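Udp-n-acetylglucosamine pyrophosphorylase (Trypanosoma brucei, PDB 4BQH) probably catalyses the formation of UDP-N-acetylglucosamine and diphosphate from UTP and N-acetylglucosamine 1-phosphate, and here holds an allosteric inhibitor. Local coordinates at residues I12-G17 against A40-E45; R52-V57 against S211-Y216; S181-A186 against R228-A233; A371-S376 against F407-E412. One frame throughout, in Å; residues are numbered along the deposited sequence.

Overall arrangement
Contact 2 is buried, contact 1 is partly buried, and contacts 3 and 4 lie at the surface. Contacts 1, 2 and 3 cluster on one side of the chain. E45 of contact 1 joins them, through backbone bonding to S212 of contact 2 and a salt bridge to R230 of contact 3. Contacts 2 and 3 share a small antiparallel sheet, in which strands 213-214 and 230-234 are neighbours. Contact 4 lies away from contacts 1 and 3, but H53 of contact 2 packs against its K375, and both touch the inhibitor. Contact 2 is mostly apolar; contact 1 adds an arginine-carbonyl bond. Contact 4 has a salt bridge, while in contact 3 an amide only packs against an arginine.

Contact 1: residues I12-G17 against A40-E45; sequences IQRLTG and AQITNE
R14 and I42 join two helices of the N-terminal helical region, with the arginine reaching a backbone carbonyl in the last turn of helix 32-44. NH1 of R14 donates to O of I42 at 3.0 Å, with an N-H...O angle of 153°. The nitrogen does not lie on a lone pair; it stands well above the carbonyl plane. The same NH1 is 3.4 Å from CG2 of I42, and this methyl covers one face of the guanidinium. The R14 chain bends at its third torsion (chi3 61°), which turns the guanidinium onto the helix end. Its NH2 donates to O of L46 and O of V49, just beyond that helix. One side chain therefore ties together three carbonyls, and its positive charge is probably favoured at this end of a helix. Beside the polar bond there is a looser apolar touch, CD2 of L15 to CD1 of I42 at 4.3 Å. L15 is buried. At the close of helix 7-15, OG1 of T16 donates to O of I12 at 2.7 Å.

F51 of helix 51-64 touches R14, L15 and I42 alike, so that helix packs against both sides of the contact. C11 of helix 7-15 also reaches I42. L24 of helix 21-29 packs on L15, which brings in the helix between the two segments in the chain.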
# COMPACT_ATOMS: atom_id res chain seq x y z
N ILE A 12 -28.33 17.02 4.99
CA ILE A 12 -28.81 18.06 5.88
C ILE A 12 -28.71 17.64 7.34
O ILE A 12 -28.30 18.43 8.17
CB ILE A 12 -30.24 18.56 5.49
CG1 ILE A 12 -30.17 19.28 4.13
CG2 ILE A 12 -30.79 19.49 6.56
CD1 ILE A 12 -31.52 19.64 3.51
N GLN A 13 -29.09 16.39 7.64
CA GLN A 13 -28.98 15.84 8.99
C GLN A 13 -27.52 15.81 9.43
O GLN A 13 -27.18 16.26 10.54
CB GLN A 13 -29.60 14.43 9.04
CG GLN A 13 -29.90 13.91 10.44
CD GLN A 13 -30.65 12.58 10.45
N ARG A 14 -26.65 15.34 8.54
CA ARG A 14 -25.21 15.29 8.85
C ARG A 14 -24.60 16.65 9.15
O ARG A 14 -23.70 16.73 9.96
CB ARG A 14 -24.42 14.59 7.76
CG ARG A 14 -24.73 13.10 7.67
CD ARG A 14 -24.07 12.47 6.48
NE ARG A 14 -22.61 12.61 6.57
CZ ARG A 14 -21.78 12.46 5.55
NH1 ARG A 14 -22.24 12.17 4.34
NH2 ARG A 14 -20.47 12.62 5.74
N LEU A 15 -25.11 17.72 8.52
CA LEU A 15 -24.56 19.07 8.73
C LEU A 15 -25.28 19.91 9.79
O LEU A 15 -24.81 21.00 10.14
CB LEU A 15 -24.43 19.83 7.40
CG LEU A 15 -23.19 19.54 6.52
CD1 LEU A 15 -21.91 20.04 7.19
CD2 LEU A 15 -23.04 18.07 6.16
N THR A 16 -26.41 19.42 10.29
CA THR A 16 -27.13 20.13 11.34
C THR A 16 -26.37 20.10 12.66
O THR A 16 -25.99 19.02 13.12
CB THR A 16 -28.55 19.56 11.52
OG1 THR A 16 -29.27 19.75 10.30
CG2 THR A 16 -29.28 20.28 12.66
N GLY A 17 -26.11 21.27 13.24
CA GLY A 17 -25.41 21.36 14.53
C GLY A 17 -23.91 21.13 14.42
O GLY A 17 -23.24 20.93 15.43
N ALA A 40 -24.14 15.12 -3.79
CA ALA A 40 -23.41 13.98 -4.34
C ALA A 40 -22.02 13.91 -3.70
O ALA A 40 -21.57 12.83 -3.34
CB ALA A 40 -23.27 14.08 -5.86
N GLN A 41 -21.38 15.06 -3.54
CA GLN A 41 -20.02 15.08 -2.97
C GLN A 41 -20.03 14.59 -1.53
O GLN A 41 -19.27 13.70 -1.18
CB GLN A 41 -19.39 16.45 -3.06
CG GLN A 41 -17.97 16.49 -2.49
CD GLN A 41 -17.41 17.90 -2.34
OE1 GLN A 41 -18.17 18.87 -2.25
NE2 GLN A 41 -16.08 18.02 -2.31
N ILE A 42 -20.89 15.16 -0.70
CA ILE A 42 -20.90 14.81 0.73
C ILE A 42 -21.32 13.34 0.91
O ILE A 42 -20.79 12.65 1.78
CB ILE A 42 -21.78 15.77 1.55
CG1 ILE A 42 -21.19 17.19 1.52
CG2 ILE A 42 -21.97 15.30 2.98
CD1 ILE A 42 -22.20 18.24 1.95
N THR A 43 -22.22 12.87 0.05
CA THR A 43 -22.69 11.47 0.06
C THR A 43 -21.65 10.45 -0.42
O THR A 43 -21.40 9.44 0.25
CB THR A 43 -24.00 11.33 -0.76
OG1 THR A 43 -25.00 12.20 -0.21
CG2 THR A 43 -24.52 9.92 -0.72
N ASN A 44 -21.05 10.71 -1.58
CA ASN A 44 -20.22 9.74 -2.29
C ASN A 44 -18.73 9.91 -2.08
O ASN A 44 -17.98 8.94 -2.26
CB ASN A 44 -20.50 9.80 -3.78
CG ASN A 44 -21.96 9.58 -4.09
OD1 ASN A 44 -22.66 8.87 -3.36
ND2 ASN A 44 -22.44 10.22 -5.15
N GLU A 45 -18.30 11.13 -1.75
CA GLU A 45 -16.86 11.40 -1.61
C GLU A 45 -16.46 11.65 -0.16
O GLU A 45 -15.28 11.55 0.16
CB GLU A 45 -16.43 12.62 -2.43
CG GLU A 45 -16.68 12.46 -3.92
CD GLU A 45 -16.22 13.69 -4.68
OE1 GLU A 45 -15.03 14.06 -4.57
OE2 GLU A 45 -17.04 14.29 -5.38

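Contact 2: residues R52-V57 against S211-Y216; sequences RHFNDV and SSVPCY. With 9VU ((3S)-3-[2-(1,3-benzodioxol-5-yl)-2-oxidanylidene-ethyl]-4-bromanyl-5-methyl-3-oxidanyl-1H-indol-2-one), chain C.
F54 supplies the apolar contacts from helix 51-64. Its ring atom CE1 meets CG1 of V213 at 3.7 Å, the two side chains crossing at about a right angle. V213 has CG1 anti to its backbone N (chi1 174°), which leaves CG2 for the inhibitor. Further back, CB of F54 packs on OH of Y216 at 3.3 Å.

The polar link runs through one water. OH of Y216 donates to it at 2.7 Å, in the plane of the tyrosine ring. The water in turn donates to OD1 of N55 at 2.9 Å. The amide of N55 is fixed further by A18, which accepts from ND2, and by Q20.

The ligand contacts draw on both segments. OAN of the inhibitor lies at the edge of the F54 ring, 3.3 Å from CE2. CG2 of V213 touches its benzodioxole at CAS, 3.6 Å away, and O of S211 approaches the same carbon. CD2 of H53 is 3.4 Å from the hydroxyl OAL.

G48 and D50 bind the inhibitor by backbone hydrogen bonds. Helix 51-64 and strand 213-214 thus form part of the wall of an allosteric inhibitor pocket in this UDPGP-family enzyme.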
# COMPACT_ATOMS: atom_id res chain seq x y z
N ARG A 52 -18.72 17.42 12.90
CA ARG A 52 -18.40 17.95 14.24
C ARG A 52 -17.05 17.45 14.75
O ARG A 52 -16.25 18.22 15.28
CB ARG A 52 -19.46 17.54 15.26
CG ARG A 52 -20.73 18.34 15.19
CD ARG A 52 -21.70 17.91 16.29
NE ARG A 52 -21.21 18.26 17.62
CZ ARG A 52 -21.31 19.45 18.20
NH1 ARG A 52 -21.89 20.47 17.57
NH2 ARG A 52 -20.83 19.64 19.43
N HIS A 53 -16.82 16.15 14.59
CA HIS A 53 -15.55 15.56 14.97
C HIS A 53 -14.41 16.26 14.26
O HIS A 53 -13.38 16.54 14.85
CB HIS A 53 -15.55 14.05 14.66
CG HIS A 53 -14.20 13.42 14.81
ND1 HIS A 53 -13.54 13.40 15.99
CD2 HIS A 53 -13.37 12.82 13.88
CE1 HIS A 53 -12.35 12.79 15.82
NE2 HIS A 53 -12.25 12.42 14.53
N PHE A 54 -14.58 16.56 12.98
CA PHE A 54 -13.48 17.23 12.26
C PHE A 54 -13.16 18.66 12.69
O PHE A 54 -12.03 19.12 12.51
CB PHE A 54 -13.64 17.08 10.75
CG PHE A 54 -12.93 15.85 10.22
CD1 PHE A 54 -11.54 15.87 10.01
CD2 PHE A 54 -13.64 14.66 10.00
CE1 PHE A 54 -10.87 14.74 9.55
CE2 PHE A 54 -12.97 13.51 9.53
CZ PHE A 54 -11.58 13.55 9.33
N ASN A 55 -14.15 19.37 13.26
CA ASN A 55 -13.81 20.64 13.92
C ASN A 55 -12.81 20.43 15.06
O ASN A 55 -11.86 21.20 15.22
CB ASN A 55 -15.07 21.33 14.46
CG ASN A 55 -16.07 21.65 13.37
OD1 ASN A 55 -15.72 21.97 12.22
ND2 ASN A 55 -17.35 21.58 13.73
N ASP A 56 -13.00 19.37 15.85
CA ASP A 56 -12.05 19.04 16.92
C ASP A 56 -10.70 18.63 16.35
O ASP A 56 -9.67 18.95 16.92
CB ASP A 56 -12.57 17.87 17.76
CG ASP A 56 -13.76 18.25 18.61
OD1 ASP A 56 -13.93 19.45 18.90
OD2 ASP A 56 -14.53 17.34 19.00
N VAL A 57 -10.74 17.90 15.24
CA VAL A 57 -9.52 17.47 14.58
C VAL A 57 -8.73 18.71 14.15
O VAL A 57 -7.52 18.82 14.40
CB VAL A 57 -9.83 16.57 13.36
CG1 VAL A 57 -8.55 16.29 12.57
CG2 VAL A 57 -10.47 15.26 13.81
N SER A 211 -12.96 8.05 1.88
CA SER A 211 -13.48 9.41 1.95
C SER A 211 -12.37 10.44 1.91
O SER A 211 -11.28 10.24 2.44
CB SER A 211 -14.32 9.57 3.21
OG SER A 211 -15.48 8.74 3.05
N SER A 212 -12.65 11.56 1.27
CA SER A 212 -11.76 12.70 1.31
C SER A 212 -11.99 13.47 2.62
O SER A 212 -12.91 13.18 3.40
CB SER A 212 -12.02 13.59 0.11
OG SER A 212 -13.37 14.06 0.12
N VAL A 213 -11.13 14.45 2.89
CA VAL A 213 -11.18 15.20 4.15
C VAL A 213 -11.33 16.69 3.79
O VAL A 213 -10.61 17.17 2.92
CB VAL A 213 -9.87 14.99 4.95
CG1 VAL A 213 -9.84 15.87 6.20
CG2 VAL A 213 -9.78 13.52 5.39
N PRO A 214 -12.26 17.40 4.44
CA PRO A 214 -12.44 18.85 4.07
C PRO A 214 -11.19 19.69 4.34
O PRO A 214 -10.34 19.31 5.19
CB PRO A 214 -13.54 19.32 5.02
CG PRO A 214 -14.25 18.07 5.46
CD PRO A 214 -13.19 16.99 5.51
N CYS A 215 -11.05 20.81 3.62
CA CYS A 215 -10.03 21.81 3.91
C CYS A 215 -10.66 23.03 4.59
O CYS A 215 -11.81 23.37 4.30
CB CYS A 215 -9.36 22.31 2.65
SG CYS A 215 -9.27 21.08 1.34
N TYR A 216 -9.88 23.67 5.45
CA TYR A 216 -10.41 24.67 6.39
C TYR A 216 -9.72 26.02 6.33
O TYR A 216 -8.51 26.09 6.15
CB TYR A 216 -10.29 24.11 7.81
CG TYR A 216 -11.16 22.91 8.05
CD1 TYR A 216 -10.72 21.62 7.72
CD2 TYR A 216 -12.43 23.06 8.61
CE1 TYR A 216 -11.54 20.52 7.94
CE2 TYR A 216 -13.25 21.98 8.84
CZ TYR A 216 -12.80 20.72 8.49
OH TYR A 216 -13.61 19.66 8.70
OAN 9VU C . -15.17 11.36 10.61
CAH 9VU C . -15.07 10.12 10.67
NAG 9VU C . -16.09 9.28 10.45
CAC 9VU C . -15.65 8.01 10.63
CAB 9VU C . -16.34 6.86 10.54
CAA 9VU C . -15.77 5.61 10.79
CAF 9VU C . -14.42 5.57 11.16
CAJ 9VU C . -13.79 4.31 11.43
CAE 9VU C . -13.73 6.81 11.25
BRA 9VU C . -11.89 6.71 11.69
CAD 9VU C . -14.34 8.00 10.99
CAI 9VU C . -13.92 9.38 11.02
OAL 9VU C . -13.60 9.75 12.36
CAM 9VU C . -12.63 9.71 10.21
CAO 9VU C . -12.81 9.58 8.69
OAP 9VU C . -13.96 9.40 8.25
CAQ 9VU C . -11.66 9.72 7.86
CAV 9VU C . -10.36 9.66 8.36
CAU 9VU C . -9.28 9.81 7.57
OAY 9VU C . -7.96 9.76 7.90
CAX 9VU C . -7.30 10.38 6.76
OAW 9VU C . -8.18 10.10 5.67
CAT 9VU C . -9.41 9.99 6.25
CAS 9VU C . -10.63 10.05 5.69
CAR 9VU C . -11.77 9.90 6.48
O HOH W 1 -15.96 20.12 9.98

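Contact 3: residues S181-A186 against R228-A233; sequences SGQNDA and RGRICA
Q183 and R230 bring together a turn and an extended strand. Residues S181-N184 make the turn that leads from strand 175-180 into helix 185-194. OG of S181 accepts from N of N184 at 2.9 Å, an ST motif. The return bond is also made: N of S181 donates to OD1 of N184 at 2.8 Å, from above the carbonyl plane. This reciprocal pair braces the turn. R230 is extended and starts strand 230-234.

Across the contact the side chains arrive from opposite directions. The R230 chain is extended from CG to NE, with CG anti to the backbone N (chi1 -172°), and this carries the guanidinium to Q183. The amide and guanidinium planes are almost parallel, 7° apart. NE2 of Q183 comes to 3.4 Å from NH2 of R230 and 3.8 Å from its CZ. Both nitrogens are donors, so the approach is packing and not a hydrogen bond. An acidic group holds the arginine in place: E45 makes a salt bridge to NH2 of R230 and also packs against Q183. E226 adds a long, weak ion pair at NE.

Around the contact, strand 230-234 is the middle of a three-stranded antiparallel sheet, between strands 213-214 and 225-227. Backbone hydrogen bonding joins C232 to C215; the disulfide known for this pair is not clearly closed here. Helix 32-44 lies alongside, with OE1 of Q41 accepting from N of I231. At the turn, ND2 of N184 donates to O of A120, just after strand 114-119 of the large sheet.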
# COMPACT_ATOMS: atom_id res chain seq x y z
N SER A 181 -11.14 6.00 -4.86
CA SER A 181 -11.76 7.24 -4.41
C SER A 181 -13.23 7.25 -4.81
O SER A 181 -13.66 6.49 -5.70
CB SER A 181 -11.05 8.46 -5.02
OG SER A 181 -11.28 8.57 -6.42
N GLY A 182 -14.01 8.12 -4.17
CA GLY A 182 -15.41 8.30 -4.57
C GLY A 182 -15.50 8.59 -6.05
O GLY A 182 -16.33 8.03 -6.77
N GLN A 183 -14.60 9.45 -6.53
CA GLN A 183 -14.66 9.85 -7.92
C GLN A 183 -14.15 8.83 -8.92
O GLN A 183 -14.64 8.79 -10.03
CB GLN A 183 -13.97 11.19 -8.12
CG GLN A 183 -14.79 12.33 -7.52
CD GLN A 183 -14.25 13.70 -7.86
OE1 GLN A 183 -13.03 13.94 -7.78
NE2 GLN A 183 -15.14 14.61 -8.22
N ASN A 184 -13.19 7.99 -8.53
CA ASN A 184 -12.59 7.04 -9.47
C ASN A 184 -13.10 5.61 -9.36
O ASN A 184 -12.65 4.72 -10.10
CB ASN A 184 -11.05 7.14 -9.47
CG ASN A 184 -10.38 6.32 -8.36
OD1 ASN A 184 -11.01 5.53 -7.65
ND2 ASN A 184 -9.07 6.51 -8.22
N ASP A 185 -14.07 5.38 -8.47
CA ASP A 185 -14.49 4.02 -8.18
C ASP A 185 -15.11 3.33 -9.40
O ASP A 185 -14.70 2.23 -9.78
CB ASP A 185 -15.42 3.96 -6.97
CG ASP A 185 -15.86 2.54 -6.65
OD1 ASP A 185 -16.82 2.05 -7.28
OD2 ASP A 185 -15.24 1.89 -5.80
N ALA A 186 -16.06 4.01 -10.04
CA ALA A 186 -16.76 3.43 -11.18
C ALA A 186 -15.82 3.10 -12.32
O ALA A 186 -15.89 2.02 -12.89
CB ALA A 186 -17.86 4.38 -11.64
N ARG A 228 -19.87 27.07 -5.46
CA ARG A 228 -21.13 27.02 -4.75
C ARG A 228 -21.68 25.59 -4.64
O ARG A 228 -22.56 25.33 -3.81
CB ARG A 228 -22.14 27.99 -5.38
CG ARG A 228 -21.77 29.45 -5.09
CD ARG A 228 -22.82 30.39 -5.61
NE ARG A 228 -24.09 30.15 -4.95
CZ ARG A 228 -25.20 30.85 -5.17
NH1 ARG A 228 -25.23 31.86 -6.06
NH2 ARG A 228 -26.29 30.51 -4.50
N GLY A 229 -21.16 24.67 -5.45
CA GLY A 229 -21.63 23.29 -5.45
C GLY A 229 -20.58 22.27 -5.00
O GLY A 229 -20.75 21.07 -5.22
N ARG A 230 -19.52 22.73 -4.36
CA ARG A 230 -18.43 21.81 -4.00
C ARG A 230 -17.59 22.36 -2.87
O ARG A 230 -17.12 23.50 -2.93
CB ARG A 230 -17.54 21.53 -5.22
CG ARG A 230 -16.51 20.44 -4.98
CD ARG A 230 -15.87 19.95 -6.28
NE ARG A 230 -14.95 18.84 -6.01
CZ ARG A 230 -15.34 17.57 -5.84
NH1 ARG A 230 -16.64 17.26 -5.89
NH2 ARG A 230 -14.44 16.63 -5.60
N ILE A 231 -17.39 21.55 -1.83
CA ILE A 231 -16.48 21.93 -0.76
C ILE A 231 -15.06 21.54 -1.12
O ILE A 231 -14.82 20.60 -1.88
CB ILE A 231 -16.85 21.33 0.62
CG1 ILE A 231 -16.56 19.85 0.69
CG2 ILE A 231 -18.28 21.65 1.01
CD1 ILE A 231 -16.40 19.37 2.12
N CYS A 232 -14.12 22.30 -0.59
CA CYS A 232 -12.73 21.98 -0.72
C CYS A 232 -12.48 20.73 0.13
O CYS A 232 -12.81 20.69 1.32
CB CYS A 232 -11.88 23.13 -0.19
SG CYS A 232 -10.19 22.85 -0.69
N ALA A 233 -11.95 19.70 -0.50
CA ALA A 233 -11.58 18.45 0.19
C ALA A 233 -10.42 17.81 -0.54
O ALA A 233 -10.17 18.08 -1.73
CB ALA A 233 -12.78 17.49 0.31

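Contact 4: residues A371-S376 against F407-E412; sequences AERMKS and FRFVDE. With 9VU ((3S)-3-[2-(1,3-benzodioxol-5-yl)-2-oxidanylidene-ethyl]-4-bromanyl-5-methyl-3-oxidanyl-1H-indol-2-one), chain C.
R373 grips E412 in a side-on salt bridge that links helix 364-374 to the 3-10 segment around V410-E412. NE of R373 donates to OE1 of E412 at 2.8 Å (N-H...O angle 152°). NH2 donates to the same oxygen at 3.1 Å, less straight at 136°. One carboxylate oxygen thus takes both bonds, close to the guanidinium plane and nearly along its own C-O axis. This should fix the rotation of the guanidinium.

F409 adds a CH-pi contact. CB of R373 lies over the centre of its ring, 4.0 Å from the centroid, and CG touches the same face near CD1. The arginine chain bends at its second torsion (chi2 -68°), so its aliphatic part lies over the ring while its charged end goes on to E412. The guanidinium itself stands nearly perpendicular to the ring.

The next shell holds the ring from behind. CG of R408 covers the opposite face, 3.6 Å above the plane, so the phenyl is sandwiched between two arginine chains. NH2 of R408 is in turn hydrogen-bonded to Q379. L369 of helix 364-374 touches both F409 and E412.

The other side of helix 364-374 faces the allosteric inhibitor. K375 lays CG on the indolone ring, 3.6 Å from CAF. M374 runs beside the bromine, with CB at 3.5 Å from BRA. Its extended chain then carries the terminal methyl to the benzodioxole, where CE of M374 is 3.4 Å from the inhibitor oxygen OAY.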
# COMPACT_ATOMS: atom_id res chain seq x y z
N ALA A 371 -9.65 1.17 13.95
CA ALA A 371 -10.81 1.93 13.44
C ALA A 371 -11.66 2.50 14.58
O ALA A 371 -12.02 3.68 14.55
CB ALA A 371 -11.65 1.10 12.49
N GLU A 372 -11.92 1.67 15.60
CA GLU A 372 -12.68 2.13 16.78
C GLU A 372 -11.97 3.30 17.45
O GLU A 372 -12.59 4.34 17.72
CB GLU A 372 -12.90 0.97 17.76
CG GLU A 372 -14.15 1.14 18.63
CD GLU A 372 -14.76 -0.19 19.06
OE1 GLU A 372 -14.14 -0.86 19.90
OE2 GLU A 372 -15.86 -0.57 18.56
N ARG A 373 -10.66 3.16 17.69
CA ARG A 373 -9.91 4.27 18.31
C ARG A 373 -9.90 5.51 17.44
O ARG A 373 -9.93 6.63 17.94
CB ARG A 373 -8.46 3.88 18.59
CG ARG A 373 -8.29 2.81 19.66
CD ARG A 373 -8.67 3.25 21.10
NE ARG A 373 -8.50 2.06 21.90
CZ ARG A 373 -9.40 1.10 22.04
NH1 ARG A 373 -10.64 1.22 21.56
NH2 ARG A 373 -9.08 0.01 22.73
N MET A 374 -9.83 5.32 16.13
CA MET A 374 -9.65 6.48 15.27
C MET A 374 -10.86 7.42 15.26
O MET A 374 -10.69 8.61 15.05
CB MET A 374 -9.26 6.09 13.85
CG MET A 374 -8.56 7.23 13.10
SD MET A 374 -8.20 6.67 11.42
CE MET A 374 -7.36 8.15 10.86
N LYS A 375 -12.05 6.89 15.51
CA LYS A 375 -13.25 7.73 15.57
C LYS A 375 -13.15 8.88 16.57
O LYS A 375 -13.81 9.87 16.39
CB LYS A 375 -14.50 6.89 15.85
CG LYS A 375 -14.80 5.91 14.72
CD LYS A 375 -16.17 5.27 14.84
CE LYS A 375 -17.25 6.18 14.27
NZ LYS A 375 -18.50 5.40 14.05
N SER A 376 -12.35 8.73 17.63
CA SER A 376 -12.17 9.84 18.58
C SER A 376 -10.78 10.44 18.53
O SER A 376 -10.42 11.27 19.36
CB SER A 376 -12.54 9.39 20.00
OG SER A 376 -11.62 8.42 20.50
N PHE A 407 -0.40 3.22 15.12
CA PHE A 407 0.38 2.10 15.66
C PHE A 407 0.57 2.20 17.18
O PHE A 407 0.87 1.20 17.83
CB PHE A 407 1.75 1.96 14.98
CG PHE A 407 1.67 1.64 13.51
CD1 PHE A 407 0.55 1.04 12.98
CD2 PHE A 407 2.77 1.89 12.69
CE1 PHE A 407 0.49 0.73 11.61
CE2 PHE A 407 2.73 1.60 11.33
CZ PHE A 407 1.58 1.03 10.80
N ARG A 408 0.41 3.40 17.73
CA ARG A 408 0.48 3.59 19.19
C ARG A 408 -0.54 2.73 19.95
O ARG A 408 -0.38 2.50 21.15
CB ARG A 408 0.25 5.07 19.52
CG ARG A 408 -1.13 5.55 19.19
CD ARG A 408 -1.47 6.78 20.01
NE ARG A 408 -1.27 7.99 19.25
CZ ARG A 408 -1.50 9.21 19.75
NH1 ARG A 408 -1.96 9.36 20.99
NH2 ARG A 408 -1.28 10.27 18.99
N PHE A 409 -1.58 2.26 19.25
CA PHE A 409 -2.64 1.44 19.86
C PHE A 409 -2.41 -0.05 19.77
O PHE A 409 -3.23 -0.83 20.28
CB PHE A 409 -4.01 1.79 19.25
CG PHE A 409 -4.37 3.23 19.41
CD1 PHE A 409 -4.64 3.76 20.68
CD2 PHE A 409 -4.43 4.07 18.30
CE1 PHE A 409 -4.96 5.11 20.83
CE2 PHE A 409 -4.73 5.42 18.43
CZ PHE A 409 -5.02 5.94 19.71
N VAL A 410 -1.30 -0.46 19.14
CA VAL A 410 -1.12 -1.87 18.76
C VAL A 410 -1.22 -2.86 19.92
O VAL A 410 -1.80 -3.93 19.77
CB VAL A 410 0.19 -2.08 17.99
CG1 VAL A 410 1.40 -1.80 18.90
CG2 VAL A 410 0.25 -3.48 17.37
N ASP A 411 -0.68 -2.50 21.08
CA ASP A 411 -0.68 -3.50 22.16
C ASP A 411 -2.01 -3.63 22.89
O ASP A 411 -2.20 -4.56 23.69
CB ASP A 411 0.49 -3.25 23.11
CG ASP A 411 1.82 -3.57 22.44
OD1 ASP A 411 1.92 -4.64 21.80
OD2 ASP A 411 2.76 -2.77 22.54
N GLU A 412 -2.93 -2.71 22.60
CA GLU A 412 -4.28 -2.81 23.16
C GLU A 412 -5.06 -4.00 22.59
O GLU A 412 -6.11 -4.36 23.10
CB GLU A 412 -5.04 -1.50 22.91
CG GLU A 412 -4.34 -0.35 23.61
CD GLU A 412 -5.06 0.96 23.43
OE1 GLU A 412 -6.17 0.96 22.88
OE2 GLU A 412 -4.50 1.99 23.85
OAN 9VU C . -15.17 11.36 10.61
CAH 9VU C . -15.07 10.12 10.67
NAG 9VU C . -16.09 9.28 10.45
CAC 9VU C . -15.65 8.01 10.63
CAB 9VU C . -16.34 6.86 10.54
CAA 9VU C . -15.77 5.61 10.79
CAF 9VU C . -14.42 5.57 11.16
CAJ 9VU C . -13.79 4.31 11.43
CAE 9VU C . -13.73 6.81 11.25
BRA 9VU C . -11.89 6.71 11.69
CAD 9VU C . -14.34 8.00 10.99
CAI 9VU C . -13.92 9.38 11.02
OAL 9VU C . -13.60 9.75 12.36
CAM 9VU C . -12.63 9.71 10.21
CAO 9VU C . -12.81 9.58 8.69
OAP 9VU C . -13.96 9.40 8.25
CAQ 9VU C . -11.66 9.72 7.86
CAV 9VU C . -10.36 9.66 8.36
CAU 9VU C . -9.28 9.81 7.57
OAY 9VU C . -7.96 9.76 7.90
CAX 9VU C . -7.30 10.38 6.76
OAW 9VU C . -8.18 10.10 5.67
CAT 9VU C . -9.41 9.99 6.25
CAS 9VU C . -10.63 10.05 5.69
CAR 9VU C . -11.77 9.90 6.48